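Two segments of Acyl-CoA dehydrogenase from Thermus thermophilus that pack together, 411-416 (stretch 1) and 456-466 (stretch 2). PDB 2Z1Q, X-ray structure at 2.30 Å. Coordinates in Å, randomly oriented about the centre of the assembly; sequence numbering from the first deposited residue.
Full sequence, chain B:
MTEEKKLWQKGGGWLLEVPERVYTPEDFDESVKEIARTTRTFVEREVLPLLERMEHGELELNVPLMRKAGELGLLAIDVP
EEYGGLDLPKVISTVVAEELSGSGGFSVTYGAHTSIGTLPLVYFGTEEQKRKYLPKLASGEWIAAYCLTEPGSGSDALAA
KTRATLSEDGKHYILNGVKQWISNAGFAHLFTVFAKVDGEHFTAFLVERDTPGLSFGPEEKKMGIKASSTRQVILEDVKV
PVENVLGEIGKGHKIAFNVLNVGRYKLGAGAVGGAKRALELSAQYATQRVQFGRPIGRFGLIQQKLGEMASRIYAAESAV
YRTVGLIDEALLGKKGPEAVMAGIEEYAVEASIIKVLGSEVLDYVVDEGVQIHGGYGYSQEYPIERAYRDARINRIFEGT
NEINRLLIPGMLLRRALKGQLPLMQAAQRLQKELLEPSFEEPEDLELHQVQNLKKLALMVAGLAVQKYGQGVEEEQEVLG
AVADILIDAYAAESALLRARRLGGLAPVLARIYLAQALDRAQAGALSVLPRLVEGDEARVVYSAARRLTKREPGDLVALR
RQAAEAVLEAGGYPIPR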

ATOM      1  N   MET B 411      19.841  -5.103  20.899  1.00 61.28           N
ATOM      2  CA  MET B 411      21.141  -5.692  21.194  1.00 64.37           C
ATOM      3  C   MET B 411      22.324  -4.835  20.755  1.00 65.51           C
ATOM      4  O   MET B 411      23.342  -4.776  21.450  1.00 66.70           O
ATOM      5  CB  MET B 411      21.248  -7.086  20.564  1.00 66.26           C
ATOM      6  CG  MET B 411      20.247  -7.351  19.449  1.00 68.59           C
ATOM      7  SD  MET B 411      20.574  -6.472  17.920  1.00 69.78           S
ATOM      8  CE  MET B 411      21.073  -7.846  16.873  1.00 69.70           C
ATOM      9  N   LEU B 412      22.193  -4.167  19.610  1.00 66.05           N
ATOM     10  CA  LEU B 412      23.260  -3.322  19.081  1.00 65.71           C
ATOM     11  C   LEU B 412      23.451  -2.086  19.962  1.00 66.23           C
ATOM     12  O   LEU B 412      24.420  -1.337  19.815  1.00 65.74           O
ATOM     13  CB  LEU B 412      22.923  -2.907  17.649  1.00 65.22           C
ATOM     14  CG  LEU B 412      24.093  -2.832  16.666  1.00 64.63           C
ATOM     15  CD1 LEU B 412      24.849  -4.154  16.672  1.00 65.37           C
ATOM     16  CD2 LEU B 412      23.574  -2.524  15.272  1.00 63.86           C
ATOM     17  N   LEU B 413      22.514  -1.890  20.883  1.00 66.94           N
ATOM     18  CA  LEU B 413      22.545  -0.763  21.804  1.00 67.61           C
ATOM     19  C   LEU B 413      22.944  -1.193  23.213  1.00 69.18           C
ATOM     20  O   LEU B 413      23.248  -0.347  24.056  1.00 68.62           O
ATOM     21  CB  LEU B 413      21.176  -0.087  21.851  1.00 65.99           C
ATOM     22  CG  LEU B 413      20.681   0.514  20.536  1.00 64.96           C
ATOM     23  CD1 LEU B 413      19.202   0.832  20.654  1.00 65.22           C
ATOM     24  CD2 LEU B 413      21.485   1.761  20.200  1.00 63.38           C
ATOM     25  N   ARG B 414      22.939  -2.500  23.468  1.00 71.01           N
ATOM     26  CA  ARG B 414      23.310  -3.016  24.784  1.00 72.69           C
ATOM     27  C   ARG B 414      24.806  -2.833  25.022  1.00 73.90           C
ATOM     28  O   ARG B 414      25.326  -3.193  26.080  1.00 74.67           O
ATOM     29  CB  ARG B 414      22.951  -4.501  24.909  1.00 73.23           C
ATOM     30  CG  ARG B 414      21.455  -4.779  25.026  1.00 73.68           C
ATOM     31  CD  ARG B 414      21.177  -6.262  25.239  1.00 74.42           C
ATOM     32  NE  ARG B 414      21.799  -7.087  24.207  1.00 75.13           N
ATOM     33  CZ  ARG B 414      21.516  -8.369  24.000  1.00 75.22           C
ATOM     34  NH1 ARG B 414      20.616  -8.986  24.753  1.00 75.02           N
ATOM     35  NH2 ARG B 414      22.138  -9.037  23.036  1.00 75.64           N
ATOM     36  N   ARG B 415      25.492  -2.277  24.027  1.00 74.58           N
ATOM     37  CA  ARG B 415      26.927  -2.025  24.122  1.00 75.12           C
ATOM     38  C   ARG B 415      27.217  -0.563  23.781  1.00 75.60           C
ATOM     39  O   ARG B 415      26.293   0.229  23.572  1.00 75.78           O
ATOM     40  CB  ARG B 415      27.691  -2.952  23.177  1.00 74.60           C
ATOM     41  N   ALA B 416      28.497  -0.206  23.731  1.00 76.12           N
ATOM     42  CA  ALA B 416      28.902   1.161  23.412  1.00 76.20           C
ATOM     43  C   ALA B 416      29.220   1.292  21.924  1.00 76.18           C
ATOM     44  O   ALA B 416      28.256   1.294  21.128  1.00 76.11           O
ATOM     45  CB  ALA B 416      30.123   1.556  24.248  1.00 75.41           C
TER
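Stretch 2 456-466: LALMVAGLAVQ

No hydrogen bond joins the two stretches among the modelled atoms, so the contact rests on apolar packing, with a few backbone oxygens at van der Waals distance from carbon. It is small, with 355 Å² buried in total, counting both sides.

Stretch 2 is helical from Leu 456 to Gln 466, and the helix extends beyond the stretch at both ends. Its backbone bonds run from each residue to the one four places earlier. Examples are Ala 461 N to Ala 457 O at 2.8 Å and Val 465 N to Ala 461 O at 3.1 Å. Stretch 1 starts as the end of a weakly bonded helix, about Met 411 to Leu 413. Arg 414 N bonds to Met 411 O at 3.1 Å, and the chain then continues as loop.

The two stretches advance in the same general direction. Leu 412 lies level with Ala 461, their CA atoms 6.6 Å apart. Ala 416 lies level with Val 465, CA to CA 6.2 Å. The residues of stretch 2 that point toward stretch 1 are Ala 457, Ala 461 and Val 465. They are spaced four apart, so they fall along one side of the helix.

Leu 412 gives up the most area to the contact. Its CA-to-CB bond points toward the helix. Leu 412 CD2 lies 3.6 Å from Ala 461 CB and 4.0 Å from Ala 457 CB. Leu 412 CD2 lies against these two alanine methyls and is 3.9 Å from Ala 457 O. The other methyl, Leu 412 CD1, lies 3.3 Å from Leu 458 CD2. This is a tight approach for two methyl groups. Leu 458 leaves its backbone sideways, but the end of its side chain comes nearer to stretch 1.

Leu 413 also starts out sideways and ends nearer the helix. Its chi1 is m and its chi2 is t. Leu 413 CD2 reaches Val 465 CG2 at 3.7 Å.

Beyond Leu 413, backbone makes the closest contacts from stretch 1. Arg 415 O is 3.9 Å from Val 465 CG1. The Arg 415 side chain is not modelled beyond CB, so its course is unknown. Ala 416 points its CB away from the helix. Its carbonyl instead lies over the helix surface, with Ala 416 O 4.0 Å from Gly 462 CA and 4.0 Å from Val 465 CB. Met 411 and Arg 414 make no contact with stretch 2.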

ATOM      1  N   LEU B 456      27.927  -1.324   8.594  1.00 30.07           N
ATOM      2  CA  LEU B 456      27.208  -0.056   8.465  1.00 31.01           C
ATOM      3  C   LEU B 456      26.304   0.163   9.670  1.00 30.77           C
ATOM      4  O   LEU B 456      26.312   1.235  10.281  1.00 30.26           O
ATOM      5  CB  LEU B 456      26.368  -0.032   7.176  1.00 31.41           C
ATOM      6  CG  LEU B 456      25.573   1.256   6.893  1.00 32.23           C
ATOM      7  CD1 LEU B 456      26.528   2.427   6.681  1.00 31.56           C
ATOM      8  CD2 LEU B 456      24.704   1.062   5.658  1.00 30.39           C
ATOM      9  N   ALA B 457      25.531  -0.866  10.006  1.00 31.36           N
ATOM     10  CA  ALA B 457      24.618  -0.823  11.146  1.00 32.35           C
ATOM     11  C   ALA B 457      25.400  -0.493  12.404  1.00 33.89           C
ATOM     12  O   ALA B 457      25.040   0.414  13.153  1.00 34.97           O
ATOM     13  CB  ALA B 457      23.920  -2.168  11.308  1.00 32.41           C
ATOM     14  N   LEU B 458      26.478  -1.235  12.633  1.00 35.08           N
ATOM     15  CA  LEU B 458      27.313  -1.012  13.811  1.00 36.47           C
ATOM     16  C   LEU B 458      27.848   0.410  13.868  1.00 36.07           C
ATOM     17  O   LEU B 458      27.897   1.024  14.932  1.00 37.33           O
ATOM     18  CB  LEU B 458      28.481  -2.002  13.826  1.00 37.48           C
ATOM     19  CG  LEU B 458      28.123  -3.434  14.230  1.00 39.55           C
ATOM     20  CD1 LEU B 458      29.203  -4.419  13.789  1.00 40.12           C
ATOM     21  CD2 LEU B 458      27.929  -3.467  15.734  1.00 41.01           C
ATOM     22  N   MET B 459      28.246   0.942  12.722  1.00 36.06           N
ATOM     23  CA  MET B 459      28.792   2.288  12.689  1.00 34.91           C
ATOM     24  C   MET B 459      27.757   3.315  13.130  1.00 33.72           C
ATOM     25  O   MET B 459      28.031   4.165  13.979  1.00 34.24           O
ATOM     26  CB  MET B 459      29.279   2.631  11.281  1.00 34.20           C
ATOM     27  CG  MET B 459      30.177   3.845  11.234  1.00 35.23           C
ATOM     28  SD  MET B 459      30.010   4.729   9.671  1.00 40.48           S
ATOM     29  CE  MET B 459      30.842   3.625   8.536  1.00 39.91           C
ATOM     30  N   VAL B 460      26.567   3.238  12.548  1.00 32.84           N
ATOM     31  CA  VAL B 460      25.519   4.180  12.890  1.00 31.73           C
ATOM     32  C   VAL B 460      25.052   3.993  14.324  1.00 31.66           C
ATOM     33  O   VAL B 460      24.887   4.962  15.066  1.00 30.11           O
ATOM     34  CB  VAL B 460      24.320   4.022  11.965  1.00 31.84           C
ATOM     35  CG1 VAL B 460      23.218   4.981  12.384  1.00 30.61           C
ATOM     36  CG2 VAL B 460      24.749   4.275  10.536  1.00 30.20           C
ATOM     37  N   ALA B 461      24.844   2.738  14.705  1.00 31.25           N
ATOM     38  CA  ALA B 461      24.389   2.411  16.048  1.00 33.16           C
ATOM     39  C   ALA B 461      25.376   2.950  17.086  1.00 34.37           C
ATOM     40  O   ALA B 461      24.970   3.516  18.113  1.00 34.39           O
ATOM     41  CB  ALA B 461      24.246   0.904  16.187  1.00 34.21           C
ATOM     42  N   GLY B 462      26.668   2.776  16.810  1.00 34.32           N
ATOM     43  CA  GLY B 462      27.689   3.249  17.728  1.00 34.47           C
ATOM     44  C   GLY B 462      27.664   4.756  17.886  1.00 34.32           C
ATOM     45  O   GLY B 462      27.656   5.267  19.005  1.00 35.03           O
ATOM     46  N   LEU B 463      27.641   5.468  16.760  1.00 34.76           N
ATOM     47  CA  LEU B 463      27.619   6.929  16.764  1.00 33.71           C
ATOM     48  C   LEU B 463      26.403   7.440  17.520  1.00 35.02           C
ATOM     49  O   LEU B 463      26.460   8.481  18.182  1.00 35.45           O
ATOM     50  CB  LEU B 463      27.620   7.460  15.327  1.00 31.35           C
ATOM     51  CG  LEU B 463      28.922   7.241  14.541  1.00 32.72           C
ATOM     52  CD1 LEU B 463      28.731   7.589  13.079  1.00 29.64           C
ATOM     53  CD2 LEU B 463      30.026   8.097  15.144  1.00 33.02           C
ATOM     54  N   ALA B 464      25.300   6.703  17.431  1.00 35.87           N
ATOM     55  CA  ALA B 464      24.082   7.097  18.119  1.00 35.53           C
ATOM     56  C   ALA B 464      24.301   6.994  19.627  1.00 36.93           C
ATOM     57  O   ALA B 464      23.904   7.878  20.383  1.00 35.92           O
ATOM     58  CB  ALA B 464      22.931   6.208  17.691  1.00 34.97           C
ATOM     59  N   VAL B 465      24.944   5.913  20.057  1.00 39.01           N
ATOM     60  CA  VAL B 465      25.209   5.710  21.476  1.00 41.30           C
ATOM     61  C   VAL B 465      26.225   6.716  22.016  1.00 43.09           C
ATOM     62  O   VAL B 465      26.020   7.305  23.079  1.00 43.06           O
ATOM     63  CB  VAL B 465      25.718   4.267  21.753  1.00 40.96           C
ATOM     64  CG1 VAL B 465      26.120   4.117  23.210  1.00 40.03           C
ATOM     65  CG2 VAL B 465      24.628   3.262  21.416  1.00 40.42           C
ATOM     66  N   GLN B 466      27.312   6.925  21.275  1.00 45.58           N
ATOM     67  CA  GLN B 466      28.353   7.853  21.711  1.00 49.16           C
ATOM     68  C   GLN B 466      27.953   9.303  21.508  1.00 49.78           C
ATOM     69  O   GLN B 466      28.803  10.172  21.298  1.00 51.61           O
ATOM     70  CB  GLN B 466      29.673   7.567  20.978  1.00 51.55           C
ATOM     71  CG  GLN B 466      29.634   7.818  19.478  1.00 55.90           C
ATOM     72  CD  GLN B 466      30.900   7.364  18.766  1.00 58.23           C
ATOM     73  OE1 GLN B 466      31.175   6.165  18.661  1.00 59.48           O
ATOM     74  NE2 GLN B 466      31.681   8.325  18.274  1.00 58.55           N
TER